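Local coordinates for protein PbICP-C (Plasmodium berghei, PDB 3PNR) that probably inhibits papain-like cysteine peptidases, as chagasin-type inhibitors do by presenting loops at one end of a beta sandwich to the active-site cleft, at residues Ala63-Leu68 with Tyr165-Pro170; Ile81-Phe86 with Ser175-Lys180; Phe96-Ser101 with Gly155-Lys160; Lys29-Gly34 with Glu43-Ser48. All coordinates share one frame; numbering follows the deposited sequence.

Contact 1: Ala63-Leu68 with Tyr165-Pro170; sequences AGTGYL and YSYYRP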
# COMPACT_ATOMS: atom_id res chain seq x y z
N ALA B 63 6.32 -3.88 2.81
CA ALA B 63 5.88 -2.49 2.72
C ALA B 63 4.64 -2.36 1.83
O ALA B 63 4.52 -3.05 0.81
CB ALA B 63 7.02 -1.59 2.21
N GLY B 64 3.73 -1.47 2.23
CA GLY B 64 2.57 -1.13 1.43
C GLY B 64 1.43 -2.13 1.35
O GLY B 64 0.55 -1.99 0.51
N THR B 65 1.41 -3.14 2.23
CA THR B 65 0.29 -4.07 2.26
C THR B 65 -0.86 -3.62 3.18
O THR B 65 -1.98 -4.11 3.06
CB THR B 65 0.74 -5.43 2.73
OG1 THR B 65 0.99 -5.37 4.14
CG2 THR B 65 2.01 -5.85 1.98
N GLY B 66 -0.59 -2.68 4.09
CA GLY B 66 -1.60 -2.24 5.03
C GLY B 66 -1.53 -2.98 6.37
O GLY B 66 -2.25 -2.66 7.31
N TYR B 67 -0.67 -3.98 6.44
CA TYR B 67 -0.35 -4.64 7.70
C TYR B 67 0.75 -3.90 8.45
O TYR B 67 1.72 -3.45 7.84
CB TYR B 67 0.11 -6.08 7.44
CG TYR B 67 -0.97 -6.96 6.88
CD1 TYR B 67 -1.32 -6.90 5.53
CD2 TYR B 67 -1.63 -7.88 7.69
CE1 TYR B 67 -2.32 -7.71 5.01
CE2 TYR B 67 -2.63 -8.71 7.18
CZ TYR B 67 -2.96 -8.61 5.84
OH TYR B 67 -3.94 -9.42 5.32
N LEU B 68 0.59 -3.79 9.76
CA LEU B 68 1.69 -3.35 10.63
C LEU B 68 1.90 -4.26 11.85
O LEU B 68 0.98 -4.95 12.28
CB LEU B 68 1.56 -1.88 11.04
CG LEU B 68 0.32 -1.32 11.74
CD1 LEU B 68 -0.60 -2.40 12.29
CD2 LEU B 68 0.75 -0.37 12.85
N TYR B 165 3.13 -10.25 19.88
CA TYR B 165 3.21 -9.36 18.73
C TYR B 165 2.26 -9.86 17.67
O TYR B 165 2.01 -11.06 17.56
CB TYR B 165 4.61 -9.37 18.14
CG TYR B 165 5.69 -8.85 19.06
CD1 TYR B 165 5.90 -7.49 19.21
CD2 TYR B 165 6.53 -9.73 19.74
CE1 TYR B 165 6.89 -7.01 20.03
CE2 TYR B 165 7.53 -9.26 20.56
CZ TYR B 165 7.71 -7.89 20.71
OH TYR B 165 8.71 -7.41 21.52
N SER B 166 1.74 -8.95 16.86
CA SER B 166 0.97 -9.40 15.71
C SER B 166 1.10 -8.45 14.53
O SER B 166 1.20 -7.24 14.70
CB SER B 166 -0.49 -9.61 16.06
OG SER B 166 -1.06 -10.61 15.22
N TYR B 167 1.13 -9.06 13.35
CA TYR B 167 1.14 -8.37 12.07
C TYR B 167 -0.28 -8.51 11.56
O TYR B 167 -0.70 -9.60 11.17
CB TYR B 167 2.11 -9.09 11.14
CG TYR B 167 2.55 -8.33 9.91
CD1 TYR B 167 3.15 -7.08 10.00
CD2 TYR B 167 2.42 -8.90 8.64
CE1 TYR B 167 3.57 -6.40 8.87
CE2 TYR B 167 2.84 -8.24 7.51
CZ TYR B 167 3.41 -6.99 7.62
OH TYR B 167 3.83 -6.32 6.50
N TYR B 168 -1.03 -7.41 11.58
CA TYR B 168 -2.43 -7.45 11.17
C TYR B 168 -2.86 -6.13 10.53
O TYR B 168 -2.11 -5.15 10.55
CB TYR B 168 -3.34 -7.83 12.35
CG TYR B 168 -3.55 -6.74 13.37
CD1 TYR B 168 -2.58 -6.46 14.33
CD2 TYR B 168 -4.71 -5.98 13.38
CE1 TYR B 168 -2.76 -5.45 15.27
CE2 TYR B 168 -4.90 -4.96 14.31
CZ TYR B 168 -3.92 -4.70 15.26
OH TYR B 168 -4.11 -3.70 16.19
N ARG B 169 -4.05 -6.12 9.94
CA ARG B 169 -4.66 -4.89 9.45
C ARG B 169 -5.70 -4.37 10.44
O ARG B 169 -6.65 -5.08 10.77
CB ARG B 169 -5.33 -5.12 8.09
CG ARG B 169 -4.41 -5.57 6.97
CD ARG B 169 -5.20 -5.75 5.69
NE ARG B 169 -4.40 -5.57 4.48
CZ ARG B 169 -4.87 -5.70 3.24
NH1 ARG B 169 -6.14 -6.02 3.04
NH2 ARG B 169 -4.07 -5.52 2.20
N PRO B 170 -5.52 -3.14 10.92
CA PRO B 170 -6.42 -2.49 11.88
C PRO B 170 -7.84 -2.38 11.34
O PRO B 170 -8.81 -2.40 12.10
CB PRO B 170 -5.82 -1.09 12.03
CG PRO B 170 -4.37 -1.27 11.68
CD PRO B 170 -4.33 -2.32 10.62
O HOH W 1 4.42 -3.32 6.62
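Arg169 runs over Tyr67 where a glycine-rich loop, Ala63-Leu68, meets the end of strand 159-168 in a chagasin-like, immunoglobulin-type beta sandwich. CB of Arg169 lies beside Gly66 O. CG, anti to the carbonyl carbon (chi1 -62°), sits over the middle of the Tyr67 ring, 3.4 Å from its centroid in a CH-pi contact, and CD continues across the same face. From there the extended chain brings NE to Thr65 O in a weak hydrogen bond, while Arg169 NH2 donates to Thr65 O at 2.7 Å. An arginine suits the place because its stem covers an aromatic ring and its head holds a loop carbonyl. Beyond the contact, NH1 pairs with an acidic side chain of another protein chain, consistent with an inhibitory surface. Thr65 OG1 accepts from Tyr67 N in an ST turn, and Gly66, at a phi of 95°, keeps clear of the preceding carbonyl as a side chain could not. Leu68 and Tyr168 form an antiparallel hydrogen-bonded pair, with Leu68 N to Tyr168 O 3.1 Å. Tyr67 OH is held by Ser175 O, and Tyr67 CB lies over one face of the Tyr167 ring, 3.5 Å from its centroid.

Contact 2: Ile81-Phe86 with Ser175-Lys180; sequences INPENF and SGANTK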
# COMPACT_ATOMS: atom_id res chain seq x y z
N ILE B 81 -5.40 -16.06 21.89
CA ILE B 81 -5.34 -15.07 20.82
C ILE B 81 -6.64 -14.92 20.04
O ILE B 81 -7.07 -15.85 19.36
CB ILE B 81 -4.22 -15.40 19.81
CG1 ILE B 81 -2.87 -15.51 20.52
CG2 ILE B 81 -4.16 -14.34 18.72
CD1 ILE B 81 -2.54 -14.30 21.36
N ASN B 82 -7.26 -13.75 20.15
CA ASN B 82 -8.43 -13.44 19.33
C ASN B 82 -8.30 -12.12 18.56
O ASN B 82 -8.46 -11.04 19.14
CB ASN B 82 -9.71 -13.44 20.17
CG ASN B 82 -10.96 -13.48 19.31
OD1 ASN B 82 -10.93 -13.96 18.17
ND2 ASN B 82 -12.07 -12.96 19.83
N PRO B 83 -8.01 -12.21 17.25
CA PRO B 83 -7.84 -11.06 16.36
C PRO B 83 -9.11 -10.22 16.26
O PRO B 83 -9.04 -9.01 16.04
CB PRO B 83 -7.51 -11.70 15.01
CG PRO B 83 -6.96 -13.06 15.35
CD PRO B 83 -7.75 -13.49 16.56
N GLU B 84 -10.26 -10.87 16.41
CA GLU B 84 -11.52 -10.16 16.52
C GLU B 84 -11.38 -8.99 17.49
O GLU B 84 -12.02 -7.95 17.32
CB GLU B 84 -12.61 -11.11 17.02
CG GLU B 84 -13.99 -10.85 16.45
CD GLU B 84 -14.32 -11.75 15.27
OE1 GLU B 84 -13.61 -12.76 15.08
OE2 GLU B 84 -15.30 -11.45 14.55
N ASN B 85 -10.54 -9.16 18.51
CA ASN B 85 -10.44 -8.19 19.60
C ASN B 85 -9.23 -7.28 19.57
O ASN B 85 -8.99 -6.53 20.52
CB ASN B 85 -10.48 -8.91 20.95
CG ASN B 85 -11.82 -9.53 21.24
OD1 ASN B 85 -12.86 -9.01 20.83
ND2 ASN B 85 -11.81 -10.66 21.95
N PHE B 86 -8.45 -7.34 18.49
CA PHE B 86 -7.32 -6.43 18.33
C PHE B 86 -7.81 -5.00 18.17
O PHE B 86 -8.93 -4.77 17.68
CB PHE B 86 -6.47 -6.80 17.12
CG PHE B 86 -5.78 -8.13 17.22
CD1 PHE B 86 -5.79 -8.85 18.40
CD2 PHE B 86 -5.09 -8.65 16.13
CE1 PHE B 86 -5.15 -10.07 18.50
CE2 PHE B 86 -4.44 -9.87 16.22
CZ PHE B 86 -4.47 -10.58 17.41
N SER B 175 -8.42 -10.70 8.83
CA SER B 175 -7.84 -11.02 7.54
C SER B 175 -6.35 -11.30 7.64
O SER B 175 -5.53 -10.40 7.45
CB SER B 175 -8.08 -9.87 6.55
OG SER B 175 -9.46 -9.50 6.50
N GLY B 176 -6.00 -12.55 7.93
CA GLY B 176 -4.63 -13.01 7.81
C GLY B 176 -3.66 -12.47 8.84
O GLY B 176 -2.52 -12.14 8.50
N ALA B 177 -4.11 -12.38 10.09
CA ALA B 177 -3.25 -11.93 11.18
C ALA B 177 -2.21 -12.99 11.57
O ALA B 177 -2.56 -14.12 11.89
CB ALA B 177 -4.09 -11.53 12.39
N ASN B 178 -0.93 -12.60 11.51
CA ASN B 178 0.17 -13.46 11.94
C ASN B 178 0.64 -13.05 13.33
O ASN B 178 1.23 -11.98 13.51
CB ASN B 178 1.35 -13.37 10.97
CG ASN B 178 1.08 -14.04 9.63
OD1 ASN B 178 1.73 -15.02 9.27
ND2 ASN B 178 0.11 -13.51 8.88
N THR B 179 0.40 -13.90 14.32
CA THR B 179 0.69 -13.56 15.70
C THR B 179 1.93 -14.28 16.21
O THR B 179 2.09 -15.48 15.99
CB THR B 179 -0.51 -13.89 16.58
OG1 THR B 179 -1.69 -13.31 15.99
CG2 THR B 179 -0.31 -13.35 17.99
N LYS B 180 2.81 -13.53 16.86
CA LYS B 180 4.02 -14.09 17.45
C LYS B 180 4.03 -13.94 18.97
O LYS B 180 4.12 -12.82 19.49
CB LYS B 180 5.28 -13.44 16.88
CG LYS B 180 5.38 -13.43 15.36
CD LYS B 180 5.21 -14.81 14.74
CE LYS B 180 5.70 -14.80 13.29
NZ LYS B 180 4.86 -15.67 12.41
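Ile81 and Thr179 reach toward each other tip to tip, joining the loop that follows strand 68-75 to the start of strand 178-186. The apolar contacts come first. Ile81 CG2, anti to its own backbone N, comes to 4.0 Å from Thr179 CG2. Farther along, the methyl of Ala177 meets both Pro83, CB to CB at 4.3 Å, and Phe86, whose CE2 is 4.2 Å from Ala177 CB; so small a side chain leaves room for two bulky neighbours. Within the loop, the Phe86 ring has Pro83 CA over the centre of one face, and Phe86 N donates to Pro83 O at 3.0 Å across the short 3-10 turn, a bend that suits the fixed phi of proline. The same ring meets Tyr168 edge-to-face. Polar chemistry enters through Thr179 OG1, which lies at the edge of the Phe86 ring, 4.1 Å from CZ, and 3.8 Å from Ile81 CG2. It shares a hydrogen bond with Ser166 OG on the adjoining strand 159-168. Thus satisfied within the sheet, OG1 can sit against Ile81 and the Phe86 edge at little polar cost; CG2 adds its methyl, and the loop is held by van der Waals packing of modest extent.

Contact 3: Phe96-Ser101 with Gly155-Lys160; sequences FSEEIS and GHKPGK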
# COMPACT_ATOMS: atom_id res chain seq x y z
N PHE B 96 6.32 -0.86 30.21
CA PHE B 96 7.31 -0.63 31.26
C PHE B 96 6.78 -1.01 32.64
O PHE B 96 5.87 -0.37 33.16
CB PHE B 96 7.76 0.83 31.26
CG PHE B 96 8.25 1.32 29.93
CD1 PHE B 96 9.40 0.80 29.36
CD2 PHE B 96 7.55 2.30 29.23
CE1 PHE B 96 9.85 1.25 28.13
CE2 PHE B 96 8.00 2.75 28.00
CZ PHE B 96 9.15 2.23 27.45
N SER B 97 7.34 -2.07 33.22
CA SER B 97 6.97 -2.48 34.57
C SER B 97 8.22 -2.74 35.41
O SER B 97 9.34 -2.66 34.92
CB SER B 97 6.08 -3.72 34.55
OG SER B 97 6.83 -4.90 34.27
N GLU B 98 8.01 -3.04 36.69
CA GLU B 98 9.12 -3.34 37.59
C GLU B 98 9.85 -4.60 37.13
O GLU B 98 11.07 -4.70 37.25
CB GLU B 98 8.62 -3.51 39.02
CG GLU B 98 7.53 -4.58 39.19
CD GLU B 98 7.25 -4.90 40.65
OE1 GLU B 98 7.47 -4.03 41.52
OE2 GLU B 98 6.81 -6.04 40.93
N GLU B 99 9.09 -5.55 36.59
CA GLU B 99 9.63 -6.85 36.20
C GLU B 99 10.25 -6.86 34.81
O GLU B 99 11.31 -7.45 34.59
CB GLU B 99 8.55 -7.92 36.28
CG GLU B 99 7.80 -7.95 37.60
CD GLU B 99 6.64 -8.92 37.58
OE1 GLU B 99 5.91 -8.96 36.56
OE2 GLU B 99 6.44 -9.63 38.59
N ILE B 100 9.59 -6.20 33.86
CA ILE B 100 10.00 -6.26 32.46
C ILE B 100 9.64 -4.99 31.70
O ILE B 100 8.73 -4.26 32.08
CB ILE B 100 9.36 -7.48 31.75
CG1 ILE B 100 9.99 -7.71 30.37
CG2 ILE B 100 7.84 -7.29 31.66
CD1 ILE B 100 9.80 -9.14 29.85
N SER B 101 10.37 -4.73 30.61
CA SER B 101 10.03 -3.62 29.73
C SER B 101 10.17 -4.00 28.25
O SER B 101 11.21 -4.52 27.82
CB SER B 101 10.87 -2.38 30.06
OG SER B 101 12.17 -2.50 29.50
N GLY B 155 14.69 -7.62 30.62
CA GLY B 155 14.27 -8.19 31.89
C GLY B 155 14.81 -7.42 33.08
O GLY B 155 15.91 -6.87 33.04
N HIS B 156 14.02 -7.38 34.15
CA HIS B 156 14.41 -6.68 35.37
C HIS B 156 14.29 -7.59 36.58
O HIS B 156 14.75 -7.26 37.68
CB HIS B 156 13.53 -5.44 35.57
CG HIS B 156 13.67 -4.42 34.49
ND1 HIS B 156 12.60 -3.69 34.01
CD2 HIS B 156 14.75 -3.99 33.79
CE1 HIS B 156 13.02 -2.86 33.07
NE2 HIS B 156 14.32 -3.03 32.92
N LYS B 157 13.67 -8.75 36.38
CA LYS B 157 13.35 -9.65 37.47
C LYS B 157 13.10 -11.04 36.93
O LYS B 157 12.47 -11.20 35.89
CB LYS B 157 12.11 -9.15 38.21
CG LYS B 157 11.58 -10.10 39.26
CD LYS B 157 10.40 -9.48 39.97
CE LYS B 157 10.71 -8.04 40.36
NZ LYS B 157 9.49 -7.30 40.78
N PRO B 158 13.60 -12.06 37.63
CA PRO B 158 13.35 -13.44 37.21
C PRO B 158 11.86 -13.70 37.02
O PRO B 158 11.03 -13.12 37.73
CB PRO B 158 13.90 -14.26 38.39
CG PRO B 158 14.95 -13.38 38.99
CD PRO B 158 14.44 -11.98 38.84
N GLY B 159 11.52 -14.57 36.07
CA GLY B 159 10.14 -14.92 35.82
C GLY B 159 9.88 -15.50 34.45
O GLY B 159 10.80 -15.71 33.66
N LYS B 160 8.61 -15.78 34.17
CA LYS B 160 8.17 -16.23 32.85
C LYS B 160 7.20 -15.22 32.26
O LYS B 160 6.25 -14.80 32.93
CB LYS B 160 7.50 -17.61 32.93
CG LYS B 160 8.42 -18.72 33.41
CD LYS B 160 9.66 -18.82 32.54
CE LYS B 160 10.51 -20.01 32.95
NZ LYS B 160 10.79 -20.02 34.42
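Glu98 and Lys157 form a salt bridge, OE2 to NZ 3.0 Å, between the tight turn joining strands 95-96 and 100-107 and the link by which the chain leaves strand 146-155 for the other sheet of the sandwich. Charged groups meet at the exposed side. The Lys157 chain is straight until a bend at chi3 (-46°), which carries its methylenes past Glu99, CD to Glu99 CG 3.8 Å, before NZ reaches Glu98. Glu99 OE2 stays beyond bridging distance of that amine, and its OE1 pairs with Lys76. One backbone bond crosses the contact. Ile100 and Gly155 are an antiparallel non-hydrogen-bonded pair, and just beyond it His156 N donates to Glu99 O at 2.7 Å. Within the turn, Ser97 N and Ser97 OG both donate to Ile100 O, the hydroxyl at 3.0 Å and in the carbonyl plane; a short hydroxyl side chain fits such a closing role. The His156 ring packs against the turn, an edge toward Ser97 O and Glu98 O, and its CE1 touches Ser101 CB at 3.7 Å. The link is therefore tied to the turn by one backbone bond and by a more exposed salt bridge, which solvent probably screens.

Contact 4: Lys29-Gly34 with Glu43-Ser48; sequences KSLKLG and ETITQS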
# COMPACT_ATOMS: atom_id res chain seq x y z
N LYS B 29 21.69 -9.70 22.59
CA LYS B 29 21.22 -10.93 21.95
C LYS B 29 19.88 -10.71 21.22
O LYS B 29 19.02 -9.99 21.71
CB LYS B 29 21.10 -12.04 23.00
CG LYS B 29 20.29 -13.25 22.60
CD LYS B 29 20.25 -14.25 23.76
CE LYS B 29 19.18 -15.31 23.56
NZ LYS B 29 19.11 -16.26 24.70
N SER B 30 19.70 -11.34 20.05
CA SER B 30 18.60 -10.98 19.15
C SER B 30 17.81 -12.14 18.52
O SER B 30 18.24 -13.30 18.56
CB SER B 30 19.11 -10.05 18.05
OG SER B 30 20.12 -10.68 17.28
N LEU B 31 16.68 -11.81 17.91
CA LEU B 31 15.76 -12.79 17.33
C LEU B 31 14.90 -12.20 16.20
O LEU B 31 14.12 -11.26 16.44
CB LEU B 31 14.86 -13.35 18.42
CG LEU B 31 13.82 -14.39 18.01
CD1 LEU B 31 14.50 -15.72 17.70
CD2 LEU B 31 12.79 -14.56 19.12
N LYS B 32 15.02 -12.74 14.99
CA LYS B 32 14.29 -12.20 13.84
C LYS B 32 13.14 -13.09 13.33
O LYS B 32 13.35 -14.24 12.93
CB LYS B 32 15.24 -11.86 12.69
CG LYS B 32 15.70 -13.04 11.84
CD LYS B 32 16.50 -12.55 10.63
CE LYS B 32 17.03 -13.70 9.78
NZ LYS B 32 17.93 -13.22 8.69
N LEU B 33 11.93 -12.54 13.34
CA LEU B 33 10.72 -13.24 12.88
C LEU B 33 10.02 -12.42 11.80
O LEU B 33 10.17 -11.20 11.75
CB LEU B 33 9.77 -13.46 14.06
CG LEU B 33 10.41 -14.00 15.34
CD1 LEU B 33 9.35 -14.33 16.38
CD2 LEU B 33 11.26 -15.22 15.05
N GLY B 34 9.26 -13.06 10.92
CA GLY B 34 9.05 -14.50 10.92
C GLY B 34 8.14 -14.80 9.73
O GLY B 34 7.23 -14.03 9.45
N GLU B 43 2.36 -18.41 16.43
CA GLU B 43 3.69 -19.01 16.50
C GLU B 43 4.34 -18.64 17.82
O GLU B 43 4.80 -17.51 18.00
CB GLU B 43 4.57 -18.55 15.33
CG GLU B 43 5.98 -19.16 15.30
CD GLU B 43 6.84 -18.62 14.15
OE1 GLU B 43 6.35 -17.76 13.40
OE2 GLU B 43 8.00 -19.06 14.00
N THR B 44 4.38 -19.58 18.76
CA THR B 44 5.10 -19.35 20.00
C THR B 44 6.56 -19.71 19.82
O THR B 44 6.91 -20.59 19.04
CB THR B 44 4.52 -20.12 21.19
OG1 THR B 44 3.12 -19.83 21.33
CG2 THR B 44 5.23 -19.72 22.47
N ILE B 45 7.42 -19.00 20.54
CA ILE B 45 8.85 -19.21 20.44
C ILE B 45 9.53 -18.82 21.74
O ILE B 45 9.49 -17.66 22.16
CB ILE B 45 9.45 -18.44 19.25
CG1 ILE B 45 10.98 -18.43 19.33
CG2 ILE B 45 8.90 -17.03 19.20
CD1 ILE B 45 11.64 -17.77 18.14
N THR B 46 10.15 -19.81 22.39
CA THR B 46 10.75 -19.63 23.70
C THR B 46 12.15 -19.01 23.64
O THR B 46 12.91 -19.25 22.71
CB THR B 46 10.80 -20.97 24.47
OG1 THR B 46 11.67 -21.88 23.78
CG2 THR B 46 9.41 -21.58 24.56
N GLN B 47 12.46 -18.20 24.65
CA GLN B 47 13.76 -17.56 24.75
C GLN B 47 14.22 -17.42 26.20
O GLN B 47 13.54 -16.81 27.02
CB GLN B 47 13.73 -16.19 24.07
CG GLN B 47 13.87 -16.26 22.57
CD GLN B 47 15.20 -16.86 22.16
OE1 GLN B 47 16.24 -16.57 22.75
NE2 GLN B 47 15.17 -17.70 21.13
N SER B 48 15.39 -17.99 26.49
CA SER B 48 15.99 -17.90 27.81
C SER B 48 16.86 -16.65 27.92
O SER B 48 17.61 -16.32 27.00
CB SER B 48 16.83 -19.15 28.10
OG SER B 48 17.65 -19.48 26.99
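Leu31, Leu33 and Ile45 meet in a face-to-face packing contact between the two sheets of the beta sandwich, near one of its margins. Strand 29-33 is outermost in one sheet and strand 41-49 in the other; their axes pass 10.0 Å apart and run antiparallel at 173°, a spacing bridged by side chains and not by backbone pairing. Leu31, Leu33, Ile45 and Gln47 all set out toward the facing strand, the every-other-residue pattern of a beta strand with one side turned inward. Ile45 is central. Its CG1 branch, anti to the backbone N (chi1 167°), carries CD1 to the tip of Leu31, 3.5 Å from Leu31 CD1, while the other branch places CG2 3.9 Å from Leu33 CD1. Branched aliphatic residues suit this seam because Ile45 can offer one methyl to each leucine, and Leu31 meets both Ile45 and Gln47. Gln47 folds at chi2 (-62°) and lays its own methylene on the leucine, CG to Leu31 CD2 4.0 Å, while its amide oxygen comes 3.3 Å from Lys29 CE. Lys29 closes the end of the row: its fully extended chain spans the gap, and NZ donates to Ser48 O at 2.7 Å, approaching nearly in line with the C=O bond. Toward the other end, Glu43 forms a salt bridge with Lys180 of the adjoining strand. The contact thus grades from a hydrophobic middle to a polar margin, where a lysine can span the sheets with its stem against Gln47 and its charge on a main-chain oxygen.

In the fold
From the N terminus, contact 4 closes first: the chain leaves strand 29-33, crosses to the other sheet and returns along strand 41-49, bringing the outermost strands of the two sheets face to face. Residues 63-68, 81-86 and 96-101 then open contacts 1, 2 and 3 in turn. Contact 3 closes next, at 155-160, so its loop lies wholly within those of contacts 1 and 2. Contact 1 closes at 165-170 and contact 2 at 175-180, so these two cross; they touch through neighbouring strands 159-168 and 178-186. Contacts 1 and 3 lie about 28 Å apart between centres, on opposite sides of the chain's centre, while contacts 2 and 4 touch through neighbouring strands 178-186 and 41-49.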